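Long-range contacts in putative transcriptional regulator (Clostridium difficile, PDB 3QI7), which is of unknown function but has a periplasmic-binding-protein-like fold and is probably a lipoprotein that recognises a small ligand such as a sugar: residues I91-D96 against A119-D124; E113-S118 against F131-L136; K243-K248 against K291-S296. All coordinates share one frame; numbering follows the deposited sequence.

From the N terminus, two strands precede strand 88-94, and contact 1 closes when the loop 119-124 returns beside its end, after helix 101-110 and strand 115-118. Contact 2 opens within that excursion, at 113-118, and closes beyond it at 131-136, after helix 125-131; the two contacts therefore cross. They also touch, since Ile91 of contact 1 is probably hydrogen-bonded to Ile115 and Ile117 of contact 2, and together they knit three consecutive parallel strands into one sheet. Contact 3 follows in series on the opposite side of the chain's centre, about 44 Å from contact 2 between centres, closing a loop of 42 residues by joining the C-terminal ends of helices 234-247 and 279-292.

Contact 1 (I91-D96 against A119-D124); sequences IVVSTD and APMGDD
The C-terminal ends of two neighbouring parallel strands, 88-94 and 115-118, in a mixed sheet, where a beta-alpha-beta unit gives way to loops, are the setting of this contact, and a cis peptide before Pro120 is its centrepiece. Val93 O accepts Ala119 N at 2.9 Å, nearly along its C=O axis, as the last step of regular strand pairing. The cis peptide then redirects the chain, so that Pro120 O meets Thr95 N at 2.9 Å in a fairly straight bond (162° at the hydrogen), the donor standing above the carbonyl plane. Between these two backbone bonds Ser94 reaches across: with OG anti to its backbone N (chi1 -169°), it donates to Ala119 O at 2.8 Å, again from above the carbonyl plane. The same OG lies 3.5 Å from CD of the proline ring, while Asp96 OD1 approaches CG of that ring at 3.6 Å. Val93 instead meets the bent chain of Met121, a selenomethionine, CG1 to CG at 3.6 Å, the two crossing obliquely. Further along, Gly122 CA comes within 3.3 Å of Asp96 O in a CA-H...O contact. Thr95 has its CB directed away from the loop, and its OG1 is hydrogen-bonded to Gln20. Helix 306-324 packs on Val92, Ser94, Ala119 and Pro120 through Leu310, Pro311 and Ala314, whereas Val93 and Met121 share Leu104 of helix 101-110, and Met121 also rests on Leu128 of helix 125-131.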
ATOM      1  N   ILE A  91      -2.443 -17.910   8.106  1.00 27.09           N
ATOM      2  CA  ILE A  91      -3.509 -16.955   7.789  1.00 28.15           C
ATOM      3  C   ILE A  91      -2.935 -15.548   7.598  1.00 26.62           C
ATOM      4  O   ILE A  91      -2.297 -15.009   8.501  1.00 24.95           O
ATOM      5  CB  ILE A  91      -4.615 -16.914   8.879  1.00 26.82           C
ATOM      6  CG1 ILE A  91      -5.213 -18.307   9.105  1.00 31.22           C
ATOM      7  CG2 ILE A  91      -5.719 -15.941   8.471  1.00 30.43           C
ATOM      8  CD1 ILE A  91      -6.138 -18.390  10.320  1.00 27.81           C
ATOM      9  N   VAL A  92      -3.183 -14.972   6.419  1.00 24.22           N
ATOM     10  CA  VAL A  92      -2.834 -13.612   6.088  1.00 25.01           C
ATOM     11  C   VAL A  92      -4.131 -12.795   6.037  1.00 24.18           C
ATOM     12  O   VAL A  92      -5.086 -13.181   5.367  1.00 25.24           O
ATOM     13  CB  VAL A  92      -2.106 -13.545   4.691  1.00 23.49           C
ATOM     14  CG1 VAL A  92      -1.829 -12.098   4.267  1.00 22.44           C
ATOM     15  CG2 VAL A  92      -0.804 -14.382   4.708  1.00 23.40           C
ATOM     16  N   VAL A  93      -4.159 -11.669   6.737  1.00 23.34           N
ATOM     17  CA  VAL A  93      -5.297 -10.758   6.715  1.00 24.20           C
ATOM     18  C   VAL A  93      -4.863  -9.410   6.116  1.00 22.27           C
ATOM     19  O   VAL A  93      -3.885  -8.824   6.561  1.00 23.55           O
ATOM     20  CB  VAL A  93      -5.858 -10.560   8.145  1.00 26.03           C
ATOM     21  CG1 VAL A  93      -6.991  -9.537   8.123  1.00 26.72           C
ATOM     22  CG2 VAL A  93      -6.322 -11.877   8.738  1.00 26.68           C
ATOM     23  N   SER A  94      -5.563  -8.935   5.089  1.00 19.33           N
ATOM     24  CA  SER A  94      -5.264  -7.663   4.474  1.00 22.16           C
ATOM     25  C   SER A  94      -6.482  -6.704   4.461  1.00 24.34           C
ATOM     26  O   SER A  94      -7.371  -6.854   3.641  1.00 22.74           O
ATOM     27  CB  SER A  94      -4.746  -7.888   3.034  1.00 25.44           C
ATOM     28  OG  SER A  94      -4.209  -6.686   2.470  1.00 22.79           O
ATOM     29  N   THR A  95      -6.496  -5.725   5.371  1.00 25.22           N
ATOM     30  CA  THR A  95      -7.505  -4.646   5.392  1.00 24.31           C
ATOM     31  C   THR A  95      -6.946  -3.430   6.147  1.00 25.14           C
ATOM     32  O   THR A  95      -6.288  -3.585   7.174  1.00 27.19           O
ATOM     33  CB  THR A  95      -8.867  -5.093   6.086  1.00 27.41           C
ATOM     34  OG1 THR A  95      -9.793  -3.983   6.164  1.00 26.65           O
ATOM     35  CG2 THR A  95      -8.632  -5.614   7.515  1.00 25.73           C
ATOM     36  N   ASP A  96      -7.236  -2.227   5.671  1.00 25.88           N
ATOM     37  CA  ASP A  96      -6.873  -0.994   6.397  1.00 28.56           C
ATOM     38  C   ASP A  96      -7.763  -0.750   7.634  1.00 28.74           C
ATOM     39  O   ASP A  96      -7.490   0.152   8.423  1.00 30.14           O
ATOM     40  CB  ASP A  96      -7.016   0.235   5.474  1.00 29.98           C
ATOM     41  CG  ASP A  96      -6.008   0.262   4.340  1.00 41.45           C
ATOM     42  OD1 ASP A  96      -4.813  -0.108   4.545  1.00 44.38           O
ATOM     43  OD2 ASP A  96      -6.424   0.708   3.236  1.00 46.88           O
ATOM     44  N   ALA A 119      -1.163  -7.750   6.934  1.00 20.82           N
ATOM     45  CA  ALA A 119      -0.562  -7.237   5.729  1.00 19.82           C
ATOM     46  C   ALA A 119      -1.478  -6.346   4.842  1.00 17.92           C
ATOM     47  O   ALA A 119      -1.701  -6.624   3.676  1.00 20.97           O
ATOM     48  CB  ALA A 119       0.015  -8.405   4.949  1.00 20.13           C
ATOM     49  N   PRO A 120      -1.993  -5.219   5.392  1.00 20.30           N
ATOM     50  CA  PRO A 120      -1.908  -4.759   6.770  1.00 18.75           C
ATOM     51  C   PRO A 120      -3.170  -5.117   7.529  1.00 21.38           C
ATOM     52  O   PRO A 120      -4.067  -5.729   6.962  1.00 24.21           O
ATOM     53  CB  PRO A 120      -1.838  -3.222   6.597  1.00 21.69           C
ATOM     54  CG  PRO A 120      -2.883  -2.970   5.447  1.00 22.52           C
ATOM     55  CD  PRO A 120      -2.709  -4.235   4.535  1.00 19.94           C
HETATM   56  N   MSE A 121      -3.225  -4.791   8.819  1.00 22.47           N
HETATM   57  CA  MSE A 121      -4.507  -4.711   9.538  1.00 23.82           C
HETATM   58  C   MSE A 121      -4.616  -3.300  10.161  1.00 24.12           C
HETATM   59  O   MSE A 121      -3.603  -2.623  10.363  1.00 25.71           O
HETATM   60  CB  MSE A 121      -4.620  -5.811  10.590  1.00 23.80           C
HETATM   61  CG  MSE A 121      -5.000  -7.179   9.973  1.00 24.93           C
HETATM   62 SE   MSE A 121      -4.792  -8.690  11.217  0.75 29.15          SE
HETATM   63  CE  MSE A 121      -6.178  -8.258  12.544  1.00 30.43           C
ATOM     64  N   GLY A 122      -5.837  -2.862  10.457  1.00 25.87           N
ATOM     65  CA  GLY A 122      -6.069  -1.508  10.918  1.00 26.48           C
ATOM     66  C   GLY A 122      -6.011  -1.351  12.418  1.00 28.53           C
ATOM     67  O   GLY A 122      -6.157  -0.238  12.928  1.00 28.44           O
ATOM     68  N   ASP A 123      -5.802  -2.453  13.133  1.00 28.59           N
ATOM     69  CA  ASP A 123      -5.808  -2.421  14.604  1.00 31.29           C
ATOM     70  C   ASP A 123      -4.582  -1.733  15.201  1.00 29.23           C
ATOM     71  O   ASP A 123      -3.569  -1.531  14.539  1.00 28.98           O
ATOM     72  CB  ASP A 123      -5.935  -3.843  15.170  1.00 31.26           C
ATOM     73  CG  ASP A 123      -7.027  -4.654  14.466  1.00 39.26           C
ATOM     74  OD1 ASP A 123      -6.784  -5.127  13.333  1.00 33.38           O
ATOM     75  OD2 ASP A 123      -8.130  -4.805  15.029  1.00 32.96           O
ATOM     76  N   ASP A 124      -4.679  -1.379  16.478  1.00 29.18           N
ATOM     77  CA  ASP A 124      -3.565  -0.766  17.210  1.00 30.98           C
ATOM     78  C   ASP A 124      -2.263  -1.575  16.981  1.00 27.99           C
ATOM     79  O   ASP A 124      -2.245  -2.794  17.168  1.00 27.84           O
ATOM     80  CB  ASP A 124      -3.905  -0.752  18.718  1.00 33.00           C
ATOM     81  CG  ASP A 124      -2.811  -0.107  19.568  1.00 38.27           C
ATOM     82  OD1 ASP A 124      -1.678  -0.622  19.592  1.00 41.18           O
ATOM     83  OD2 ASP A 124      -3.092   0.904  20.238  1.00 46.10           O
TER

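Contact 2 (E113-S118 against F131-L136); sequences EIITIS and FVDVNL
Two flat groups, the carboxylate of Asp133 and the amide of Asn135, are engaged in contrasting ways. The carboxylate is approached over a face: Thr116 N points at Asp133 OD2 from 33° above its plane, 2.9 Å away, in an almost straight bond (168° at the hydrogen). Lys108 adds a salt bridge to the same oxygen, which probably favours the ionised form. The amide is met in its own plane, where Ser118 OG donates a very short hydrogen bond (2.5 Å) to Asn135 OD1, on a lone pair. At the other end of the amide, ND2 donates to Val132 O at 3.1 Å, above that carbonyl's plane, and also to Asn360 O, so the group's rotation is fixed from both ends.

Thr116 OG1, in the crowded position between its backbone N and carbonyl carbon, accepts Asp133 N at 3.1 Å; a water links this hydroxyl to Phe131 O. A second water donates to both Ser118 OG and Leu136 O. Backbone pairing runs alongside: Val134 N donates to Thr116 O at 3.0 Å, Ser118 N to Val134 O at 2.9 Å and Leu136 N to Ser118 O at 3.0 Å. Ile117 and Val134 lie side by side on one face of the sheet, with Ile117 CG1 4.1 Å from Val134 CB, and there Ile117 packs against Ala314 and Ala318 of helix 306-324, while Ser118 and Asn135 occupy the other face. Strands 115-118 and 134-136 run parallel within 16°, joined through helix 125-131. This is the beta-alpha-beta unit from which the lobes of periplasmic-binding-protein-like folds are built, here with a Thr-Asp pairing just before the second strand begins.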
ATOM      1  N   GLU A 113       0.143 -23.488  16.027  1.00 38.82           N
ATOM      2  CA  GLU A 113       1.135 -23.615  14.946  1.00 37.75           C
ATOM      3  C   GLU A 113       0.813 -22.802  13.669  1.00 36.04           C
ATOM      4  O   GLU A 113       1.691 -22.594  12.832  1.00 32.59           O
ATOM      5  CB  GLU A 113       1.367 -25.095  14.608  1.00 40.95           C
ATOM      6  CG  GLU A 113       0.340 -25.741  13.649  1.00 42.99           C
ATOM      7  CD  GLU A 113      -1.018 -26.077  14.278  1.00 46.10           C
ATOM      8  OE1 GLU A 113      -1.296 -25.731  15.447  1.00 46.49           O
ATOM      9  OE2 GLU A 113      -1.828 -26.692  13.563  1.00 47.43           O
ATOM     10  N   ILE A 114      -0.436 -22.363  13.513  1.00 34.88           N
ATOM     11  CA  ILE A 114      -0.800 -21.509  12.378  1.00 33.81           C
ATOM     12  C   ILE A 114      -0.030 -20.178  12.439  1.00 33.25           C
ATOM     13  O   ILE A 114      -0.053 -19.474  13.442  1.00 32.91           O
ATOM     14  CB  ILE A 114      -2.341 -21.255  12.297  1.00 35.09           C
ATOM     15  CG1 ILE A 114      -3.068 -22.568  11.989  1.00 38.07           C
ATOM     16  CG2 ILE A 114      -2.678 -20.202  11.228  1.00 34.36           C
ATOM     17  CD1 ILE A 114      -4.587 -22.433  11.622  1.00 41.94           C
ATOM     18  N   ILE A 115       0.649 -19.850  11.340  1.00 31.62           N
ATOM     19  CA  ILE A 115       1.405 -18.612  11.216  1.00 30.25           C
ATOM     20  C   ILE A 115       0.437 -17.505  10.851  1.00 29.99           C
ATOM     21  O   ILE A 115      -0.226 -17.596   9.825  1.00 29.44           O
ATOM     22  CB  ILE A 115       2.429 -18.766  10.110  1.00 32.85           C
ATOM     23  CG1 ILE A 115       3.440 -19.842  10.520  1.00 33.63           C
ATOM     24  CG2 ILE A 115       3.138 -17.443   9.832  1.00 31.08           C
ATOM     25  CD1 ILE A 115       4.477 -20.105   9.461  1.00 37.10           C
ATOM     26  N   THR A 116       0.331 -16.479  11.685  1.00 27.75           N
ATOM     27  CA  THR A 116      -0.563 -15.342  11.397  1.00 28.18           C
ATOM     28  C   THR A 116       0.193 -14.080  10.973  1.00 27.10           C
ATOM     29  O   THR A 116       1.216 -13.728  11.559  1.00 25.98           O
ATOM     30  CB  THR A 116      -1.458 -15.041  12.622  1.00 28.13           C
ATOM     31  OG1 THR A 116      -0.643 -14.912  13.792  1.00 27.63           O
ATOM     32  CG2 THR A 116      -2.495 -16.179  12.810  1.00 25.40           C
ATOM     33  N   ILE A 117      -0.311 -13.406   9.938  1.00 25.33           N
ATOM     34  CA  ILE A 117       0.370 -12.280   9.337  1.00 23.36           C
ATOM     35  C   ILE A 117      -0.656 -11.186   9.006  1.00 23.46           C
ATOM     36  O   ILE A 117      -1.661 -11.458   8.332  1.00 24.92           O
ATOM     37  CB  ILE A 117       1.093 -12.691   8.028  1.00 24.65           C
ATOM     38  CG1 ILE A 117       1.950 -13.941   8.235  1.00 26.76           C
ATOM     39  CG2 ILE A 117       1.913 -11.511   7.443  1.00 22.15           C
ATOM     40  CD1 ILE A 117       2.759 -14.333   7.048  1.00 25.96           C
ATOM     41  N   SER A 118      -0.434  -9.989   9.530  1.00 22.52           N
ATOM     42  CA  SER A 118      -1.189  -8.807   9.132  1.00 21.80           C
ATOM     43  C   SER A 118      -0.422  -8.153   7.957  1.00 22.34           C
ATOM     44  O   SER A 118       0.829  -8.018   7.983  1.00 20.91           O
ATOM     45  CB  SER A 118      -1.413  -7.844  10.322  1.00 24.35           C
ATOM     46  OG  SER A 118      -0.179  -7.281  10.830  1.00 21.87           O
ATOM     47  N   PHE A 131      -0.100  -9.916  19.504  1.00 29.20           N
ATOM     48  CA  PHE A 131      -1.033 -11.055  19.253  1.00 30.54           C
ATOM     49  C   PHE A 131      -0.972 -11.697  17.867  1.00 30.91           C
ATOM     50  O   PHE A 131      -1.590 -12.740  17.665  1.00 31.56           O
ATOM     51  CB  PHE A 131      -2.483 -10.626  19.547  1.00 29.82           C
ATOM     52  CG  PHE A 131      -2.718 -10.236  20.979  1.00 35.16           C
ATOM     53  CD1 PHE A 131      -2.557 -11.157  21.992  1.00 37.17           C
ATOM     54  CD2 PHE A 131      -3.093  -8.933  21.306  1.00 38.17           C
ATOM     55  CE1 PHE A 131      -2.765 -10.790  23.324  1.00 40.20           C
ATOM     56  CE2 PHE A 131      -3.301  -8.555  22.626  1.00 36.90           C
ATOM     57  CZ  PHE A 131      -3.141  -9.484  23.638  1.00 39.30           C
ATOM     58  N   VAL A 132      -0.253 -11.080  16.931  1.00 28.25           N
ATOM     59  CA  VAL A 132      -0.114 -11.610  15.563  1.00 26.56           C
ATOM     60  C   VAL A 132       1.363 -11.875  15.295  1.00 26.91           C
ATOM     61  O   VAL A 132       2.227 -11.056  15.672  1.00 26.80           O
ATOM     62  CB  VAL A 132      -0.709 -10.609  14.521  1.00 26.98           C
ATOM     63  CG1 VAL A 132      -0.556 -11.133  13.093  1.00 21.88           C
ATOM     64  CG2 VAL A 132      -2.190 -10.284  14.856  1.00 23.11           C
ATOM     65  N   ASP A 133       1.688 -13.004  14.657  1.00 27.90           N
ATOM     66  CA  ASP A 133       3.110 -13.406  14.513  1.00 26.13           C
ATOM     67  C   ASP A 133       3.995 -12.416  13.701  1.00 25.30           C
ATOM     68  O   ASP A 133       5.067 -12.043  14.158  1.00 25.16           O
ATOM     69  CB  ASP A 133       3.242 -14.802  13.868  1.00 26.25           C
ATOM     70  CG  ASP A 133       2.549 -15.894  14.661  1.00 33.44           C
ATOM     71  OD1 ASP A 133       2.589 -15.830  15.903  1.00 39.03           O
ATOM     72  OD2 ASP A 133       1.968 -16.836  14.035  1.00 36.57           O
ATOM     73  N   VAL A 134       3.556 -12.053  12.484  1.00 24.00           N
ATOM     74  CA  VAL A 134       4.288 -11.144  11.572  1.00 23.23           C
ATOM     75  C   VAL A 134       3.349 -10.031  11.144  1.00 21.55           C
ATOM     76  O   VAL A 134       2.202 -10.288  10.792  1.00 21.36           O
ATOM     77  CB  VAL A 134       4.828 -11.875  10.324  1.00 22.59           C
ATOM     78  CG1 VAL A 134       5.622 -10.910   9.417  1.00 20.70           C
ATOM     79  CG2 VAL A 134       5.704 -13.060  10.740  1.00 21.79           C
ATOM     80  N   ASN A 135       3.824  -8.802  11.261  1.00 19.68           N
ATOM     81  CA  ASN A 135       3.044  -7.601  10.986  1.00 22.63           C
ATOM     82  C   ASN A 135       3.779  -6.680  10.025  1.00 22.32           C
ATOM     83  O   ASN A 135       4.894  -6.269  10.288  1.00 22.10           O
ATOM     84  CB  ASN A 135       2.713  -6.893  12.296  1.00 21.27           C
ATOM     85  CG  ASN A 135       1.922  -7.790  13.237  1.00 24.08           C
ATOM     86  OD1 ASN A 135       0.723  -7.997  13.027  1.00 24.43           O
ATOM     87  ND2 ASN A 135       2.601  -8.390  14.229  1.00 24.33           N
ATOM     88  N   LEU A 136       3.135  -6.403   8.901  1.00 20.32           N
ATOM     89  CA  LEU A 136       3.677  -5.607   7.831  1.00 18.62           C
ATOM     90  C   LEU A 136       2.727  -4.457   7.586  1.00 21.16           C
ATOM     91  O   LEU A 136       1.504  -4.644   7.581  1.00 20.83           O
ATOM     92  CB  LEU A 136       3.747  -6.435   6.564  1.00 19.29           C
ATOM     93  CG  LEU A 136       4.509  -7.764   6.657  1.00 22.30           C
ATOM     94  CD1 LEU A 136       4.317  -8.565   5.322  1.00 26.81           C
ATOM     95  CD2 LEU A 136       5.963  -7.520   6.967  1.00 24.13           C
TER
HETATM   96  O   HOH W   1      -2.554 -14.431  15.981  1.00 33.81           O
HETATM   97  O   HOH W   2      -0.217  -4.616   9.748  1.00 20.60           O

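Contact 3 (K243-K248 against K291-S296); sequences KALELK and KAFGMS
Met295, a selenomethionine, makes the tight side of this contact, set against the last turn of helix 234-247; Phe293 and Gly294 form its looser, more open side. With chi2 at -67° and chi3 at -70°, the Met295 chain curls back on itself and inserts its end between Ala244, Leu245 and Lys248. Its SE lies 3.6 Å from Ala244 O, a carbonyl already bonded to Lys248 N within the helix, and 3.8 Å from Lys248 CA. The terminal CE rests 4.0 Å from Ala244 CB. Leu245 crosses this chain at about a right angle, its CD2 touching Met295 CG at 3.8 Å, and so packs against the start of the side chain.

Outward, the packing thins. Leu245 CD1 meets CD2 of the Phe293 ring at 4.0 Å, obliquely, and both residues also touch a crystal neighbour. Gly294, exposed and with positive phi, is the C-prime residue of the Schellman motif that ends helix 279-292, and this turn swings the chain round so that Met295 can face the other helix. Lys248, itself the positive-phi residue following its helix, runs its aliphatic part obliquely past Met295. Bends at chi2 and chi4 bring its NZ back to the helix it has just left, where it donates to Leu245 O at 3.0 Å, nearly along the C=O axis. The same ammonium donates to Phe293 O at 3.3 Å, in that carbonyl's plane. One cation thus bridges carbonyls at the C-terminal ends of two helices, a placement that would be expected to suit both helix dipoles and to keep the lysine protonated, while the apolar grip falls mainly to Met295.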
ATOM      1  N   LYS A 243      -3.507  18.806 -14.058  1.00 26.21           N
ATOM      2  CA  LYS A 243      -2.927  20.157 -14.148  1.00 26.72           C
ATOM      3  C   LYS A 243      -1.395  20.139 -14.376  1.00 25.83           C
ATOM      4  O   LYS A 243      -0.857  21.039 -15.054  1.00 26.84           O
ATOM      5  CB  LYS A 243      -3.318  20.996 -12.920  1.00 23.25           C
ATOM      6  CG  LYS A 243      -3.017  22.467 -12.998  1.00 28.73           C
ATOM      7  CD  LYS A 243      -3.910  23.158 -13.997  1.00 36.15           C
ATOM      8  CE  LYS A 243      -4.303  24.532 -13.564  1.00 36.80           C
ATOM      9  NZ  LYS A 243      -5.022  25.192 -14.693  1.00 37.29           N
ATOM     10  N   ALA A 244      -0.714  19.139 -13.820  1.00 21.18           N
ATOM     11  CA  ALA A 244       0.738  18.952 -14.012  1.00 21.43           C
ATOM     12  C   ALA A 244       1.113  18.823 -15.487  1.00 23.59           C
ATOM     13  O   ALA A 244       2.179  19.281 -15.895  1.00 23.61           O
ATOM     14  CB  ALA A 244       1.238  17.704 -13.268  1.00 18.13           C
ATOM     15  N   LEU A 245       0.243  18.188 -16.279  1.00 24.94           N
ATOM     16  CA  LEU A 245       0.488  18.048 -17.723  1.00 27.66           C
ATOM     17  C   LEU A 245       0.531  19.414 -18.423  1.00 29.76           C
ATOM     18  O   LEU A 245       1.272  19.605 -19.385  1.00 30.74           O
ATOM     19  CB  LEU A 245      -0.552  17.112 -18.386  1.00 26.17           C
ATOM     20  CG  LEU A 245      -0.495  15.640 -17.931  1.00 26.72           C
ATOM     21  CD1 LEU A 245      -1.425  14.762 -18.770  1.00 28.12           C
ATOM     22  CD2 LEU A 245       0.934  15.031 -17.939  1.00 24.47           C
ATOM     23  N   GLU A 246      -0.250  20.360 -17.913  1.00 29.09           N
ATOM     24  CA  GLU A 246      -0.333  21.714 -18.462  1.00 30.74           C
ATOM     25  C   GLU A 246       0.790  22.622 -17.948  1.00 30.16           C
ATOM     26  O   GLU A 246       1.452  23.303 -18.725  1.00 30.15           O
ATOM     27  CB  GLU A 246      -1.709  22.310 -18.109  1.00 32.89           C
ATOM     28  CG  GLU A 246      -2.022  23.705 -18.685  1.00 40.60           C
ATOM     29  CD  GLU A 246      -3.062  24.461 -17.845  1.00 41.97           C
ATOM     30  OE1 GLU A 246      -4.012  23.812 -17.356  1.00 46.72           O
ATOM     31  OE2 GLU A 246      -2.908  25.683 -17.652  1.00 47.00           O
ATOM     32  N   LEU A 247       1.025  22.624 -16.643  1.00 26.43           N
ATOM     33  CA  LEU A 247       1.967  23.591 -16.020  1.00 26.76           C
ATOM     34  C   LEU A 247       3.382  23.022 -15.790  1.00 27.53           C
ATOM     35  O   LEU A 247       4.331  23.778 -15.512  1.00 28.65           O
ATOM     36  CB  LEU A 247       1.388  24.113 -14.692  1.00 25.50           C
ATOM     37  CG  LEU A 247       0.145  25.016 -14.729  1.00 28.96           C
ATOM     38  CD1 LEU A 247      -0.239  25.472 -13.304  1.00 30.05           C
ATOM     39  CD2 LEU A 247       0.349  26.236 -15.625  1.00 29.51           C
ATOM     40  N   LYS A 248       3.497  21.699 -15.853  1.00 27.54           N
ATOM     41  CA  LYS A 248       4.756  20.972 -15.956  1.00 27.37           C
ATOM     42  C   LYS A 248       5.551  21.044 -14.678  1.00 26.49           C
ATOM     43  O   LYS A 248       6.773  21.154 -14.679  1.00 24.44           O
ATOM     44  CB  LYS A 248       5.576  21.419 -17.158  1.00 28.66           C
ATOM     45  CG  LYS A 248       4.808  21.370 -18.476  1.00 32.41           C
ATOM     46  CD  LYS A 248       5.494  20.455 -19.461  1.00 39.50           C
ATOM     47  CE  LYS A 248       5.000  20.686 -20.885  1.00 45.85           C
ATOM     48  NZ  LYS A 248       3.738  19.945 -21.118  1.00 47.45           N
ATOM     49  N   LYS A 291       7.025  10.715 -21.503  1.00 27.43           N
ATOM     50  CA  LYS A 291       7.955  11.160 -22.576  1.00 30.74           C
ATOM     51  C   LYS A 291       7.236  11.969 -23.618  1.00 30.30           C
ATOM     52  O   LYS A 291       7.692  13.045 -24.019  1.00 31.68           O
ATOM     53  CB  LYS A 291       8.628   9.984 -23.287  1.00 31.89           C
ATOM     54  CG  LYS A 291       9.761   9.337 -22.530  1.00 38.44           C
ATOM     55  N   ALA A 292       6.108  11.460 -24.091  1.00 30.67           N
ATOM     56  CA  ALA A 292       5.372  12.144 -25.157  1.00 30.76           C
ATOM     57  C   ALA A 292       4.815  13.505 -24.724  1.00 29.49           C
ATOM     58  O   ALA A 292       4.605  14.387 -25.561  1.00 30.12           O
ATOM     59  CB  ALA A 292       4.245  11.242 -25.694  1.00 30.76           C
ATOM     60  N   PHE A 293       4.566  13.673 -23.430  1.00 24.55           N
ATOM     61  CA  PHE A 293       3.905  14.855 -22.903  1.00 27.01           C
ATOM     62  C   PHE A 293       4.915  15.854 -22.305  1.00 28.22           C
ATOM     63  O   PHE A 293       4.532  16.823 -21.653  1.00 31.60           O
ATOM     64  CB  PHE A 293       2.866  14.481 -21.821  1.00 25.64           C
ATOM     65  CG  PHE A 293       1.722  13.593 -22.303  1.00 28.94           C
ATOM     66  CD1 PHE A 293       1.375  13.492 -23.658  1.00 34.15           C
ATOM     67  CD2 PHE A 293       0.960  12.893 -21.363  1.00 27.84           C
ATOM     68  CE1 PHE A 293       0.322  12.685 -24.062  1.00 31.90           C
ATOM     69  CE2 PHE A 293      -0.093  12.076 -21.763  1.00 25.19           C
ATOM     70  CZ  PHE A 293      -0.415  11.978 -23.126  1.00 28.59           C
ATOM     71  N   GLY A 294       6.201  15.621 -22.512  1.00 29.20           N
ATOM     72  CA  GLY A 294       7.229  16.534 -21.998  1.00 28.29           C
ATOM     73  C   GLY A 294       7.360  16.449 -20.483  1.00 27.23           C
ATOM     74  O   GLY A 294       7.737  17.421 -19.839  1.00 26.67           O
HETATM   75  N   MSE A 295       7.067  15.285 -19.918  1.00 25.08           N
HETATM   76  CA  MSE A 295       7.021  15.135 -18.449  1.00 24.44           C
HETATM   77  C   MSE A 295       8.027  14.148 -17.867  1.00 25.79           C
HETATM   78  O   MSE A 295       7.875  13.685 -16.715  1.00 27.54           O
HETATM   79  CB  MSE A 295       5.607  14.759 -18.017  1.00 24.69           C
HETATM   80  CG  MSE A 295       4.601  15.857 -18.212  1.00 23.70           C
HETATM   81 SE   MSE A 295       4.923  17.346 -17.081  0.75 32.45          SE
HETATM   82  CE  MSE A 295       4.457  16.548 -15.323  1.00 23.05           C
ATOM     83  N   SER A 296       9.079  13.842 -18.605  1.00 28.50           N
ATOM     84  CA  SER A 296      10.116  12.942 -18.082  1.00 29.98           C
ATOM     85  C   SER A 296      10.798  13.534 -16.838  1.00 27.74           C
ATOM     86  O   SER A 296      11.071  14.734 -16.745  1.00 28.36           O
ATOM     87  CB  SER A 296      11.142  12.576 -19.167  1.00 33.38           C
ATOM     88  OG  SER A 296      10.557  11.640 -20.087  1.00 38.98           O
TER